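Local coordinates for protein alpha-L-arabinofuranosidase B (Aspergillus kawachii, PDB 6SXT) that hydrolyses terminal non-reducing alpha-L-arabinofuranosyl residues from arabinoxylan, arabinan and related plant polysaccharides, and carries a separate arabinose-binding domain, at residues S224-V228 with K316-G320; V338-G342 with S468-D472; H350-V355 with E404-N408; E370-V376 with S387-D392; S396-H400 with F416-F422. All coordinates share one frame; numbering follows the deposited sequence.

Contact 1. Residues S224-V228 with K316-G320; sequences SYRFV and KYVVG. With ACT (acetate ion), chain H.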
# COMPACT_ATOMS: atom_id res chain seq x y z
N SER A 224 0.28 13.13 -11.65
CA SER A 224 -0.43 12.23 -12.59
C SER A 224 0.60 11.25 -13.15
O SER A 224 0.58 11.08 -14.40
CB SER A 224 -1.14 12.98 -13.68
OG SER A 224 -0.30 14.01 -14.18
N TYR A 225 1.44 10.68 -12.26
CA TYR A 225 2.24 9.51 -12.64
C TYR A 225 1.86 8.29 -11.85
O TYR A 225 1.69 8.26 -10.63
CB TYR A 225 3.72 9.79 -12.45
CG TYR A 225 4.20 11.11 -12.99
CD1 TYR A 225 4.02 11.50 -14.29
CD2 TYR A 225 4.86 11.93 -12.10
CE1 TYR A 225 4.51 12.75 -14.70
CE2 TYR A 225 5.38 13.14 -12.50
CZ TYR A 225 5.21 13.53 -13.81
OH TYR A 225 5.76 14.77 -14.05
N ARG A 226 1.78 7.16 -12.56
CA ARG A 226 1.54 5.87 -11.91
C ARG A 226 2.70 5.51 -10.97
O ARG A 226 2.44 4.94 -9.90
CB ARG A 226 1.32 4.78 -12.96
CG ARG A 226 1.17 3.40 -12.34
CD ARG A 226 0.05 3.27 -11.33
NE ARG A 226 -0.14 1.93 -10.81
CZ ARG A 226 0.68 1.32 -9.95
NH1 ARG A 226 1.74 1.99 -9.49
NH2 ARG A 226 0.46 0.06 -9.62
N PHE A 227 3.92 5.77 -11.34
CA PHE A 227 5.09 5.62 -10.47
C PHE A 227 5.69 7.01 -10.30
O PHE A 227 6.11 7.65 -11.31
CB PHE A 227 6.12 4.66 -11.06
CG PHE A 227 5.57 3.27 -11.22
CD1 PHE A 227 5.60 2.37 -10.17
CD2 PHE A 227 5.11 2.85 -12.45
CE1 PHE A 227 5.06 1.10 -10.33
CE2 PHE A 227 4.63 1.57 -12.63
CZ PHE A 227 4.59 0.71 -11.57
N VAL A 228 5.72 7.50 -9.07
CA VAL A 228 6.23 8.85 -8.77
C VAL A 228 7.49 8.74 -7.96
O VAL A 228 7.54 7.98 -6.97
CB VAL A 228 5.16 9.75 -8.15
CG1 VAL A 228 4.61 9.23 -6.87
CG2 VAL A 228 5.71 11.16 -7.95
N LYS A 316 13.23 0.55 -14.65
CA LYS A 316 12.09 0.24 -15.54
C LYS A 316 10.92 -0.39 -14.78
O LYS A 316 10.48 -1.52 -15.06
CB LYS A 316 12.50 -0.61 -16.73
CG LYS A 316 13.39 0.17 -17.69
CD LYS A 316 13.97 -0.69 -18.81
CE LYS A 316 14.72 0.20 -19.79
NZ LYS A 316 15.36 -0.62 -20.85
N TYR A 317 10.34 0.39 -13.88
CA TYR A 317 9.08 0.03 -13.19
C TYR A 317 7.93 0.03 -14.19
O TYR A 317 7.72 1.02 -14.92
CB TYR A 317 8.75 1.04 -12.09
CG TYR A 317 9.41 0.82 -10.75
CD1 TYR A 317 10.62 1.35 -10.44
CD2 TYR A 317 8.79 0.04 -9.79
CE1 TYR A 317 11.25 1.13 -9.21
CE2 TYR A 317 9.40 -0.22 -8.58
CZ TYR A 317 10.62 0.36 -8.26
OH TYR A 317 11.19 0.09 -7.04
N VAL A 318 7.18 -1.04 -14.17
CA VAL A 318 5.94 -1.24 -14.94
C VAL A 318 4.94 -1.93 -14.03
O VAL A 318 5.30 -2.80 -13.23
CB VAL A 318 6.19 -2.04 -16.23
CG1 VAL A 318 4.88 -2.28 -16.99
CG2 VAL A 318 7.24 -1.35 -17.09
N VAL A 319 3.66 -1.59 -14.19
CA VAL A 319 2.57 -2.26 -13.46
C VAL A 319 2.63 -3.77 -13.72
O VAL A 319 2.84 -4.17 -14.88
CB VAL A 319 1.23 -1.63 -13.85
CG1 VAL A 319 0.07 -2.49 -13.46
CG2 VAL A 319 1.11 -0.25 -13.22
N GLY A 320 2.49 -4.56 -12.67
CA GLY A 320 2.46 -6.01 -12.74
C GLY A 320 1.03 -6.55 -12.76
O GLY A 320 0.08 -5.78 -12.58
C ACT H . -2.52 -0.70 -11.68
O ACT H . -1.87 -1.39 -10.65
OXT ACT H . -2.49 0.66 -11.97
CH3 ACT H . -3.20 -1.61 -12.74
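Phe-227 and Tyr-317 stand with their CA atoms 7.4 Å apart, so the two backbones are joined through side chains rather than paired as strands. Phe-227, its CG anti to the carbonyl carbon (chi1 -62°), sends its ring across the gap. Tyr-317 CB sits over the centre of one ring face, a CH-pi contact 3.8 Å from the centroid, while Arg-226 NH1 lies over the rim of the opposite face and Val-319 N at the edge. The Phe-227 and Tyr-317 rings meet obliquely, and Tyr-317 OH is hydrogen-bonded to Glu-292 and Thr-22. Strands 227-235 and 317-319 belong to the catalytic beta-sandwich of the concanavalin clan, where 317-319 pairs with 111-114. Val-319 has two conformers; in one, CG2 lies over a face of the Arg-226 guanidinium, 3.5 Å from NE, so this contact is provisional. The guanidinium edge grips an acetate, probably from the crystallisation liquor, through two nearly straight bonds: NE to OXT and NH2 to O, each 2.9 Å. Arg-226 NH1 turns to Tyr-291 OH.

Contact 2. Residues V338-G342 with S468-D472; sequences VTTPG and SFNND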
# COMPACT_ATOMS: atom_id res chain seq x y z
N VAL A 338 -19.86 -22.17 -3.15
CA VAL A 338 -19.06 -22.49 -1.94
C VAL A 338 -18.36 -23.83 -2.11
O VAL A 338 -18.96 -24.79 -2.67
CB VAL A 338 -19.94 -22.44 -0.71
CG1 VAL A 338 -19.25 -22.95 0.51
CG2 VAL A 338 -20.46 -21.05 -0.45
N THR A 339 -17.10 -23.93 -1.66
CA THR A 339 -16.32 -25.18 -1.83
C THR A 339 -16.01 -25.78 -0.47
O THR A 339 -15.47 -26.90 -0.46
CB THR A 339 -15.04 -24.97 -2.66
OG1 THR A 339 -14.14 -24.17 -1.87
CG2 THR A 339 -15.32 -24.39 -4.01
N THR A 340 -16.36 -25.15 0.61
CA THR A 340 -16.09 -25.61 1.97
C THR A 340 -16.91 -26.88 2.19
O THR A 340 -18.14 -26.84 2.05
CB THR A 340 -16.46 -24.57 3.00
OG1 THR A 340 -15.71 -23.36 2.74
CG2 THR A 340 -16.21 -25.06 4.40
N PRO A 341 -16.28 -28.00 2.56
CA PRO A 341 -17.04 -29.22 2.83
C PRO A 341 -18.14 -28.95 3.86
O PRO A 341 -17.94 -28.31 4.93
CB PRO A 341 -15.96 -30.21 3.36
CG PRO A 341 -14.70 -29.71 2.66
CD PRO A 341 -14.82 -28.19 2.72
N GLY A 342 -19.34 -29.46 3.54
CA GLY A 342 -20.54 -29.24 4.38
C GLY A 342 -21.40 -28.10 3.88
O GLY A 342 -22.47 -27.91 4.46
N SER A 468 -10.69 -22.99 8.62
CA SER A 468 -11.36 -23.20 7.31
C SER A 468 -11.14 -21.97 6.41
O SER A 468 -11.87 -21.84 5.45
CB SER A 468 -12.88 -23.43 7.52
OG SER A 468 -13.46 -24.00 6.37
N PHE A 469 -10.09 -21.19 6.66
CA PHE A 469 -9.91 -19.93 5.90
C PHE A 469 -9.76 -20.27 4.42
O PHE A 469 -10.47 -19.70 3.57
CB PHE A 469 -8.72 -19.10 6.40
CG PHE A 469 -8.60 -17.84 5.60
CD1 PHE A 469 -9.33 -16.71 5.91
CD2 PHE A 469 -7.75 -17.82 4.50
CE1 PHE A 469 -9.19 -15.55 5.16
CE2 PHE A 469 -7.63 -16.65 3.74
CZ PHE A 469 -8.35 -15.53 4.07
N ASN A 470 -8.80 -21.12 4.06
CA ASN A 470 -8.50 -21.40 2.66
C ASN A 470 -9.79 -21.88 1.96
O ASN A 470 -10.05 -21.48 0.83
CB ASN A 470 -7.40 -22.43 2.49
CG ASN A 470 -6.01 -21.85 2.73
OD1 ASN A 470 -5.86 -20.73 3.21
ND2 ASN A 470 -5.03 -22.66 2.35
N ASN A 471 -10.53 -22.81 2.57
CA ASN A 471 -11.77 -23.31 1.91
C ASN A 471 -12.82 -22.20 1.81
O ASN A 471 -13.45 -22.06 0.71
CB ASN A 471 -12.30 -24.53 2.68
CG ASN A 471 -11.46 -25.76 2.44
OD1 ASN A 471 -10.83 -25.92 1.40
ND2 ASN A 471 -11.56 -26.69 3.38
N ASP A 472 -12.96 -21.39 2.85
CA ASP A 472 -14.03 -20.37 2.97
C ASP A 472 -13.77 -19.17 2.06
O ASP A 472 -14.69 -18.36 1.91
CB ASP A 472 -14.25 -19.91 4.40
CG ASP A 472 -14.70 -20.98 5.40
OD1 ASP A 472 -14.96 -22.15 4.95
OD2 ASP A 472 -14.73 -20.62 6.58
O HOH W 1 -16.01 -21.71 -0.01
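Thr-340 lays its side chain obliquely across the carboxylate of Asp-472, donating from OG1 to OD1 at 2.6 Å. With OG1 anti to the carbonyl carbon (chi1 -58°), the hydroxyl faces the C-terminal end of the single-turn helix 469-472, and the methyl CG2 faces both Asp-472 OD1 and Ser-468 OG, 3.5 Å from the latter. Asp-472 OD1 takes the threonine on its anti lone pair. Ser-468 OG also donates to OD1, at 2.8 Å and 48° out of the carboxylate plane. Beside this, Asn-471 packs its CB against Thr-340 OG1 and lays ND2 across Pro-341 CD at 3.6 Å, while its OD1 bonds Asn-429. A water accepts from Thr-339 N and donates to Asn-471 O, joining the backbones. These residues lie in the beta-trefoil arabinose-binding domain, where Asp-472 and the neighbouring His-447 bind substrate; His-447 NE2 is hydrogen-bonded to Thr-340 OG1. With two hydroxyls on OD1 and a salt bridge from Arg-446 to OD2, the Asp-472 carboxylate is fixed in rotation and is probably stabilised as the anion.

Contact 3. Residues H350-V355 with E404-N408; sequences HTDTTV and ELLLN. With SO4 (sulfate ion), chain F.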
# COMPACT_ATOMS: atom_id res chain seq x y z
N HIS A 350 -27.76 -12.80 -2.12
CA HIS A 350 -27.97 -11.67 -1.23
C HIS A 350 -29.46 -11.64 -0.84
O HIS A 350 -30.28 -12.17 -1.63
CB HIS A 350 -27.50 -10.35 -1.85
CG HIS A 350 -28.37 -9.90 -2.97
ND1 HIS A 350 -29.38 -8.96 -2.75
CD2 HIS A 350 -28.38 -10.22 -4.29
CE1 HIS A 350 -29.98 -8.75 -3.91
NE2 HIS A 350 -29.41 -9.51 -4.87
N THR A 351 -29.69 -11.07 0.30
CA THR A 351 -31.06 -10.73 0.81
C THR A 351 -31.04 -9.23 1.04
O THR A 351 -30.41 -8.77 2.02
CB THR A 351 -31.41 -11.49 2.08
OG1 THR A 351 -31.16 -12.87 1.82
CG2 THR A 351 -32.86 -11.25 2.44
N ASP A 352 -31.60 -8.47 0.11
CA ASP A 352 -31.45 -7.00 0.06
C ASP A 352 -29.94 -6.67 0.14
O ASP A 352 -29.22 -7.20 -0.70
CB ASP A 352 -32.33 -6.36 1.13
CG ASP A 352 -33.80 -6.61 0.75
OD1 ASP A 352 -34.09 -6.58 -0.46
OD2 ASP A 352 -34.56 -6.84 1.67
N THR A 353 -29.51 -5.84 1.08
CA THR A 353 -28.07 -5.41 1.07
C THR A 353 -27.17 -6.49 1.66
O THR A 353 -25.91 -6.31 1.46
CB THR A 353 -27.83 -4.12 1.83
OG1 THR A 353 -28.12 -4.30 3.20
CG2 THR A 353 -28.65 -2.99 1.26
N THR A 354 -27.67 -7.51 2.34
CA THR A 354 -26.82 -8.52 3.00
C THR A 354 -26.35 -9.53 1.94
O THR A 354 -27.15 -10.32 1.41
CB THR A 354 -27.54 -9.26 4.13
OG1 THR A 354 -27.97 -8.29 5.08
CG2 THR A 354 -26.63 -10.23 4.83
N VAL A 355 -25.04 -9.60 1.69
CA VAL A 355 -24.49 -10.69 0.86
C VAL A 355 -24.27 -11.92 1.73
O VAL A 355 -23.70 -11.84 2.86
CB VAL A 355 -23.18 -10.20 0.18
CG1 VAL A 355 -22.63 -11.29 -0.69
CG2 VAL A 355 -23.41 -8.91 -0.57
N GLU A 404 -17.71 -6.13 6.05
CA GLU A 404 -18.82 -7.00 5.61
C GLU A 404 -19.12 -6.70 4.14
O GLU A 404 -19.01 -5.53 3.69
CB GLU A 404 -20.08 -6.77 6.46
CG GLU A 404 -21.19 -7.75 6.06
CD GLU A 404 -22.39 -7.77 7.00
OE1 GLU A 404 -22.26 -7.15 8.09
OE2 GLU A 404 -23.41 -8.46 6.67
N LEU A 405 -19.48 -7.72 3.37
CA LEU A 405 -19.85 -7.51 1.95
C LEU A 405 -21.35 -7.14 1.89
O LEU A 405 -22.18 -7.93 2.39
CB LEU A 405 -19.59 -8.72 1.07
CG LEU A 405 -18.11 -9.18 1.07
CD1 LEU A 405 -17.91 -10.17 -0.03
CD2 LEU A 405 -17.15 -8.01 0.92
N LEU A 406 -21.58 -6.03 1.25
CA LEU A 406 -22.94 -5.47 1.11
C LEU A 406 -23.20 -5.24 -0.35
O LEU A 406 -22.29 -5.07 -1.15
CB LEU A 406 -23.08 -4.15 1.84
CG LEU A 406 -22.80 -4.13 3.34
CD1 LEU A 406 -23.01 -2.72 3.83
CD2 LEU A 406 -23.64 -5.12 4.14
N LEU A 407 -24.48 -5.37 -0.75
CA LEU A 407 -24.88 -5.00 -2.09
C LEU A 407 -25.43 -3.57 -2.06
O LEU A 407 -26.56 -3.36 -1.51
CB LEU A 407 -25.95 -5.98 -2.63
CG LEU A 407 -26.45 -5.65 -4.03
CD1 LEU A 407 -25.34 -5.74 -5.07
CD2 LEU A 407 -27.57 -6.59 -4.43
N ASN A 408 -24.69 -2.62 -2.61
CA ASN A 408 -25.02 -1.19 -2.55
C ASN A 408 -24.93 -0.60 -3.94
O ASN A 408 -24.17 -1.08 -4.83
CB ASN A 408 -24.12 -0.41 -1.58
CG ASN A 408 -24.24 -0.74 -0.12
OD1 ASN A 408 -23.28 -0.56 0.65
ND2 ASN A 408 -25.40 -1.18 0.39
S SO4 F . -28.18 1.10 -1.56
O1 SO4 F . -28.90 1.08 -2.78
O2 SO4 F . -28.21 -0.15 -0.91
O3 SO4 F . -28.77 2.00 -0.64
O4 SO4 F . -26.80 1.52 -1.83
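A methyl group of Leu-407 is pressed unusually close onto the face of His-350: CD2 lies 3.3 Å from the ring centroid and 12° off the ring normal, a tight CH-pi contact almost over the centre. Leu-407 reaches there with CG anti to its backbone N (chi1 179°) and a bend at chi2. The imidazole is held on both nitrogens: ND1 donates to Asp-352 O at 2.7 Å, in the carbonyl plane on a lone pair, and NE2 is hydrogen-bonded to Asp-392. The Asp-352 carbonyl sits in a type II' turn from Thr-351 to Thr-354, so the ring is tied to the tip of its own hairpin. At this tip Thr-353 O receives Leu-407 N at 2.8 Å, with Leu-406 CA also touching it. A second backbone bond, Val-355 N to Leu-405 O, is weak at 3.4 Å, and the two strands share a single bridge, Thr-354 with Leu-406. Val-355 CB packs against Leu-405 CB at 4.0 Å on the buried side. At the outer end Thr-353 CG2 touches Asn-408 ND2, which donates over 3.3 Å to O2 of a sulfate, probably from the crystallisation liquor; Asn-408 OD1 turns to Arg-399. Val-355 and Leu-405 both bond the backbone of substrate-binding Leu-452, and the 346-359 hairpin thus packs on strand 404-409 of the 396-409 hairpin, within the beta-trefoil arabinose-binding domain.

Contact 4. Residues E370-V376 with S387-D392; sequences EEASWTV and SFESVD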
# COMPACT_ATOMS: atom_id res chain seq x y z
N GLU A 370 -31.83 -15.10 -9.34
CA GLU A 370 -31.28 -13.80 -9.75
C GLU A 370 -30.34 -13.27 -8.66
O GLU A 370 -29.32 -12.60 -9.01
CB GLU A 370 -32.39 -12.78 -10.02
CG GLU A 370 -33.24 -13.09 -11.21
CD GLU A 370 -34.30 -12.00 -11.35
OE1 GLU A 370 -34.17 -10.95 -10.69
OE2 GLU A 370 -35.27 -12.21 -12.14
N GLU A 371 -30.68 -13.43 -7.39
CA GLU A 371 -29.87 -12.98 -6.24
C GLU A 371 -28.53 -13.75 -6.18
O GLU A 371 -27.59 -13.23 -5.57
CB GLU A 371 -30.65 -13.12 -4.96
CG GLU A 371 -31.81 -12.09 -4.90
CD GLU A 371 -32.80 -12.39 -3.80
OE1 GLU A 371 -32.89 -13.57 -3.34
OE2 GLU A 371 -33.51 -11.47 -3.44
N ALA A 372 -28.49 -14.92 -6.78
CA ALA A 372 -27.26 -15.77 -6.83
C ALA A 372 -26.57 -15.62 -8.18
O ALA A 372 -25.75 -16.51 -8.51
CB ALA A 372 -27.63 -17.18 -6.57
N SER A 373 -26.93 -14.62 -8.97
CA SER A 373 -26.32 -14.41 -10.29
C SER A 373 -25.69 -13.02 -10.32
O SER A 373 -26.28 -12.06 -9.79
CB SER A 373 -27.33 -14.61 -11.43
OG SER A 373 -27.81 -15.92 -11.35
N TRP A 374 -24.50 -12.91 -10.93
CA TRP A 374 -23.65 -11.70 -10.84
C TRP A 374 -23.08 -11.39 -12.21
O TRP A 374 -22.48 -12.27 -12.85
CB TRP A 374 -22.54 -11.95 -9.81
CG TRP A 374 -23.08 -12.28 -8.45
CD1 TRP A 374 -23.29 -13.52 -7.92
CD2 TRP A 374 -23.63 -11.35 -7.52
NE1 TRP A 374 -23.83 -13.42 -6.68
CE2 TRP A 374 -24.07 -12.10 -6.41
CE3 TRP A 374 -23.73 -9.96 -7.49
CZ2 TRP A 374 -24.61 -11.50 -5.28
CZ3 TRP A 374 -24.29 -9.37 -6.39
CH2 TRP A 374 -24.72 -10.14 -5.30
N THR A 375 -23.28 -10.18 -12.69
CA THR A 375 -22.67 -9.67 -13.92
C THR A 375 -21.27 -9.16 -13.55
O THR A 375 -21.15 -8.28 -12.71
CB THR A 375 -23.49 -8.57 -14.57
OG1 THR A 375 -24.85 -9.07 -14.72
CG2 THR A 375 -22.89 -8.19 -15.90
N VAL A 376 -20.29 -9.72 -14.21
CA VAL A 376 -18.88 -9.31 -13.93
C VAL A 376 -18.57 -8.13 -14.82
O VAL A 376 -18.86 -8.16 -16.05
CB VAL A 376 -17.91 -10.49 -14.15
CG1 VAL A 376 -16.51 -10.08 -13.65
CG2 VAL A 376 -18.36 -11.71 -13.40
N SER A 387 -15.56 -5.98 -10.80
CA SER A 387 -16.64 -5.64 -9.86
C SER A 387 -17.85 -6.53 -10.21
O SER A 387 -17.95 -6.95 -11.38
CB SER A 387 -16.96 -4.18 -9.92
OG SER A 387 -15.82 -3.35 -9.55
N PHE A 388 -18.65 -6.87 -9.20
CA PHE A 388 -19.72 -7.87 -9.32
C PHE A 388 -21.07 -7.18 -9.14
O PHE A 388 -21.34 -6.64 -8.08
CB PHE A 388 -19.50 -8.98 -8.30
CG PHE A 388 -18.23 -9.74 -8.60
CD1 PHE A 388 -18.26 -10.84 -9.43
CD2 PHE A 388 -17.01 -9.29 -8.15
CE1 PHE A 388 -17.10 -11.51 -9.78
CE2 PHE A 388 -15.85 -9.97 -8.50
CZ PHE A 388 -15.90 -11.07 -9.30
N GLU A 389 -21.78 -7.05 -10.24
CA GLU A 389 -23.07 -6.31 -10.31
C GLU A 389 -24.22 -7.31 -10.14
O GLU A 389 -24.22 -8.36 -10.75
CB GLU A 389 -23.18 -5.62 -11.66
CG GLU A 389 -24.41 -4.73 -11.76
CD GLU A 389 -24.58 -4.15 -13.13
OE1 GLU A 389 -23.86 -4.60 -14.02
OE2 GLU A 389 -25.27 -3.16 -13.25
N SER A 390 -25.17 -6.98 -9.28
CA SER A 390 -26.39 -7.78 -9.04
C SER A 390 -27.21 -7.90 -10.33
O SER A 390 -27.36 -6.91 -11.08
CB SER A 390 -27.18 -7.17 -7.93
OG SER A 390 -28.45 -7.84 -7.82
N VAL A 391 -27.68 -9.12 -10.59
CA VAL A 391 -28.59 -9.36 -11.73
C VAL A 391 -29.99 -8.77 -11.39
O VAL A 391 -30.55 -8.12 -12.25
CB VAL A 391 -28.63 -10.84 -12.11
CG1 VAL A 391 -29.89 -11.22 -12.91
CG2 VAL A 391 -27.37 -11.16 -12.90
N ASP A 392 -30.47 -8.99 -10.19
CA ASP A 392 -31.85 -8.51 -9.82
C ASP A 392 -31.83 -7.01 -9.57
O ASP A 392 -32.87 -6.37 -9.77
CB ASP A 392 -32.38 -9.18 -8.58
CG ASP A 392 -31.45 -9.03 -7.39
OD1 ASP A 392 -30.44 -9.81 -7.37
OD2 ASP A 392 -31.78 -8.25 -6.46
O HOH W 2 -27.66 -10.59 -7.68
O HOH W 3 -26.47 -7.08 -13.70
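Thr-375 and Glu-389 form the antiparallel hydrogen-bonded pair at the centre, with Thr-375 N to Glu-389 O and Glu-389 N to Thr-375 O both 2.8 Å. Their side chains lie alongside each other, pointing the same way, Glu-389 OE1 4.0 Å from Thr-375 CB; OE2 is held by Gly-395 N. The flanking non-hydrogen-bonded pairs put their side chains on the other face. Val-376 CG2 touches the Phe-388 ring at CE1, 3.8 Å away, and the Trp-374 indole comes obliquely up to the Ser-390 backbone, CZ3 to CA 3.7 Å. With CG anti to the carbonyl carbon (chi1 -58°), Trp-374 also brings its CB to the edge of the Phe-388 ring. Beyond the strand end, Val-391 N makes a weak bond to Ser-373 O, and Val-391 CG2 packs on Ser-373 CB at 3.8 Å. A water bonded to Thr-375 OG1 donates to Ser-390 O, linking the two strands. Farther out, Glu-370 OE1 lies 3.3 Å from Asp-392 CB, at the end of helix 366-371. Glu-371 CG touches Asp-392 OD1, the partner of His-350, at 3.6 Å, the two carboxylate planes turned 78° apart. Trp-374 is positioned by its NE1 bond to Ile-348 O, and Phe-388 by an edge-to-face contact with Phe-328. Together these residues make an antiparallel beta hairpin, strands 374-378 and 386-390, of the arabinose-binding beta-trefoil.

Contact 5. Residues S396-H400 with F416-F422; sequences SYIRH and FHEDATF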
# COMPACT_ATOMS: atom_id res chain seq x y z
N SER A 396 -26.11 -1.92 -8.77
CA SER A 396 -25.65 -2.26 -7.41
C SER A 396 -24.56 -3.33 -7.52
O SER A 396 -24.66 -4.20 -8.37
CB SER A 396 -26.74 -2.65 -6.50
OG SER A 396 -27.54 -1.49 -6.25
N TYR A 397 -23.53 -3.17 -6.68
CA TYR A 397 -22.34 -4.03 -6.70
C TYR A 397 -22.02 -4.50 -5.30
O TYR A 397 -22.28 -3.86 -4.32
CB TYR A 397 -21.13 -3.25 -7.24
CG TYR A 397 -21.29 -2.73 -8.63
CD1 TYR A 397 -21.98 -1.55 -8.85
CD2 TYR A 397 -20.76 -3.40 -9.72
CE1 TYR A 397 -22.15 -1.05 -10.12
CE2 TYR A 397 -20.89 -2.89 -11.01
CZ TYR A 397 -21.58 -1.71 -11.19
OH TYR A 397 -21.71 -1.23 -12.46
N ILE A 398 -21.35 -5.65 -5.22
CA ILE A 398 -20.76 -6.16 -3.97
C ILE A 398 -19.63 -5.20 -3.57
O ILE A 398 -18.74 -4.93 -4.39
CB ILE A 398 -20.24 -7.60 -4.13
CG1 ILE A 398 -21.36 -8.53 -4.61
CG2 ILE A 398 -19.64 -8.01 -2.80
CD1 ILE A 398 -20.98 -9.99 -4.69
N ARG A 399 -19.72 -4.68 -2.36
CA ARG A 399 -18.70 -3.75 -1.80
C ARG A 399 -18.47 -4.16 -0.37
O ARG A 399 -19.37 -4.65 0.33
CB ARG A 399 -19.12 -2.30 -1.97
CG ARG A 399 -20.37 -1.90 -1.18
CD ARG A 399 -20.12 -1.48 0.25
NE ARG A 399 -19.35 -0.26 0.35
CZ ARG A 399 -19.81 0.96 0.12
NH1 ARG A 399 -21.11 1.18 -0.08
NH2 ARG A 399 -18.99 1.99 0.07
N HIS A 400 -17.26 -3.92 0.13
CA HIS A 400 -17.03 -4.10 1.57
C HIS A 400 -17.29 -2.78 2.31
O HIS A 400 -17.03 -1.67 1.78
CB HIS A 400 -15.65 -4.73 1.84
CG HIS A 400 -14.46 -3.90 1.44
ND1 HIS A 400 -13.99 -2.90 2.25
CD2 HIS A 400 -13.63 -4.03 0.40
CE1 HIS A 400 -12.89 -2.40 1.69
NE2 HIS A 400 -12.68 -3.05 0.51
N PHE A 416 -16.44 4.25 -3.08
CA PHE A 416 -17.26 3.10 -3.51
C PHE A 416 -16.49 2.24 -4.50
O PHE A 416 -16.45 1.01 -4.36
CB PHE A 416 -18.57 3.59 -4.16
CG PHE A 416 -19.47 2.44 -4.51
CD1 PHE A 416 -19.27 1.68 -5.63
CD2 PHE A 416 -20.45 2.08 -3.59
CE1 PHE A 416 -20.09 0.59 -5.88
CE2 PHE A 416 -21.25 0.98 -3.82
CZ PHE A 416 -21.06 0.27 -4.97
N HIS A 417 -15.90 2.85 -5.51
CA HIS A 417 -15.15 2.13 -6.56
C HIS A 417 -14.11 1.23 -5.89
O HIS A 417 -14.00 0.04 -6.27
CB HIS A 417 -14.47 3.08 -7.53
CG HIS A 417 -15.41 3.87 -8.39
ND1 HIS A 417 -14.95 4.91 -9.17
CD2 HIS A 417 -16.75 3.78 -8.59
CE1 HIS A 417 -15.97 5.42 -9.87
NE2 HIS A 417 -17.07 4.78 -9.54
N GLU A 418 -13.36 1.81 -4.97
CA GLU A 418 -12.27 1.04 -4.29
C GLU A 418 -12.84 -0.10 -3.46
O GLU A 418 -12.28 -1.23 -3.50
CB GLU A 418 -11.42 1.97 -3.42
CG GLU A 418 -10.64 2.99 -4.26
CD GLU A 418 -9.59 3.83 -3.55
OE1 GLU A 418 -9.65 3.97 -2.35
OE2 GLU A 418 -8.77 4.40 -4.28
N ASP A 419 -13.96 0.16 -2.75
CA ASP A 419 -14.59 -0.83 -1.85
C ASP A 419 -15.26 -1.94 -2.68
O ASP A 419 -15.62 -2.98 -2.10
CB ASP A 419 -15.72 -0.15 -1.05
CG ASP A 419 -15.34 0.88 0.01
OD1 ASP A 419 -14.11 0.99 0.35
OD2 ASP A 419 -16.32 1.55 0.57
N ALA A 420 -15.45 -1.74 -3.98
CA ALA A 420 -16.20 -2.66 -4.86
C ALA A 420 -15.30 -3.35 -5.89
O ALA A 420 -15.80 -3.95 -6.84
CB ALA A 420 -17.33 -1.91 -5.55
N THR A 421 -13.97 -3.25 -5.75
CA THR A 421 -13.06 -3.84 -6.74
C THR A 421 -12.34 -5.03 -6.12
O THR A 421 -11.80 -4.91 -5.01
CB THR A 421 -12.07 -2.79 -7.25
OG1 THR A 421 -12.80 -1.72 -7.85
CG2 THR A 421 -11.12 -3.33 -8.27
N PHE A 422 -12.36 -6.14 -6.83
CA PHE A 422 -11.78 -7.41 -6.33
C PHE A 422 -10.96 -8.01 -7.44
O PHE A 422 -11.32 -8.01 -8.64
CB PHE A 422 -12.89 -8.35 -5.86
CG PHE A 422 -13.66 -7.77 -4.70
CD1 PHE A 422 -13.28 -7.93 -3.38
CD2 PHE A 422 -14.77 -6.98 -4.96
CE1 PHE A 422 -13.96 -7.34 -2.33
CE2 PHE A 422 -15.47 -6.41 -3.91
CZ PHE A 422 -15.06 -6.55 -2.60
O HOH W 4 -17.91 -5.70 -6.72
O HOH W 5 -11.79 -3.68 -2.55
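Asp-419 at the end of helix 414-419 meets strand 396-401 in the beta-trefoil arabinose-binding domain, its carboxylate held by Arg-399 and its backbone by His-400, and both Asp-419 and His-400 bind substrate. The tight part lies here: Arg-399 NH2 donates to Asp-419 OD2 at 2.8 Å and 175°, in the guanidinium plane and on the anti lone pair, a salt bridge. Bends at chi2 and chi3 fold Arg-399 back alongside Asp-419, and its NE reaches His-400 O from above the carbonyl plane. His-400 N bonds Asp-419 O at 2.9 Å, and Asp-419 CA covers a face of the imidazole, 4.1 Å from its centroid. Looser is the partly exposed side, where Tyr-397 CD1 only brushes Phe-416 CE1 at 4.1 Å, and Arg-399 NH1 lies obliquely by the Phe-416 ring. Two waters bridge the segments. One bonds His-400 NE2, itself bonded to Ser-439; the other donates to Ile-398 O at 2.6 Å and to Ala-420 O.

Overall arrangement
From the N terminus, contact 1 closes first, bringing residues 224-228 of the catalytic beta-sandwich to 316-320, which holds strand 317-319; it lies before all the others in the chain and does not touch them. Contact 2 then opens at 338 and closes at 472, spanning most of the arabinose-binding domain. Within that span contact 3 joins 350-355 to 404-408 and encloses contact 4, the hairpin of 370-376 and 387-392. Contact 5 begins after contact 4 ends but crosses contact 3, since 404-408 falls between its segments. Contacts 3, 4 and 5 touch one another through the neighbouring strands 386-390, 396-401 and 404-409, whereas contact 2 stands about 9 Å or more from them, measured between nearest atoms.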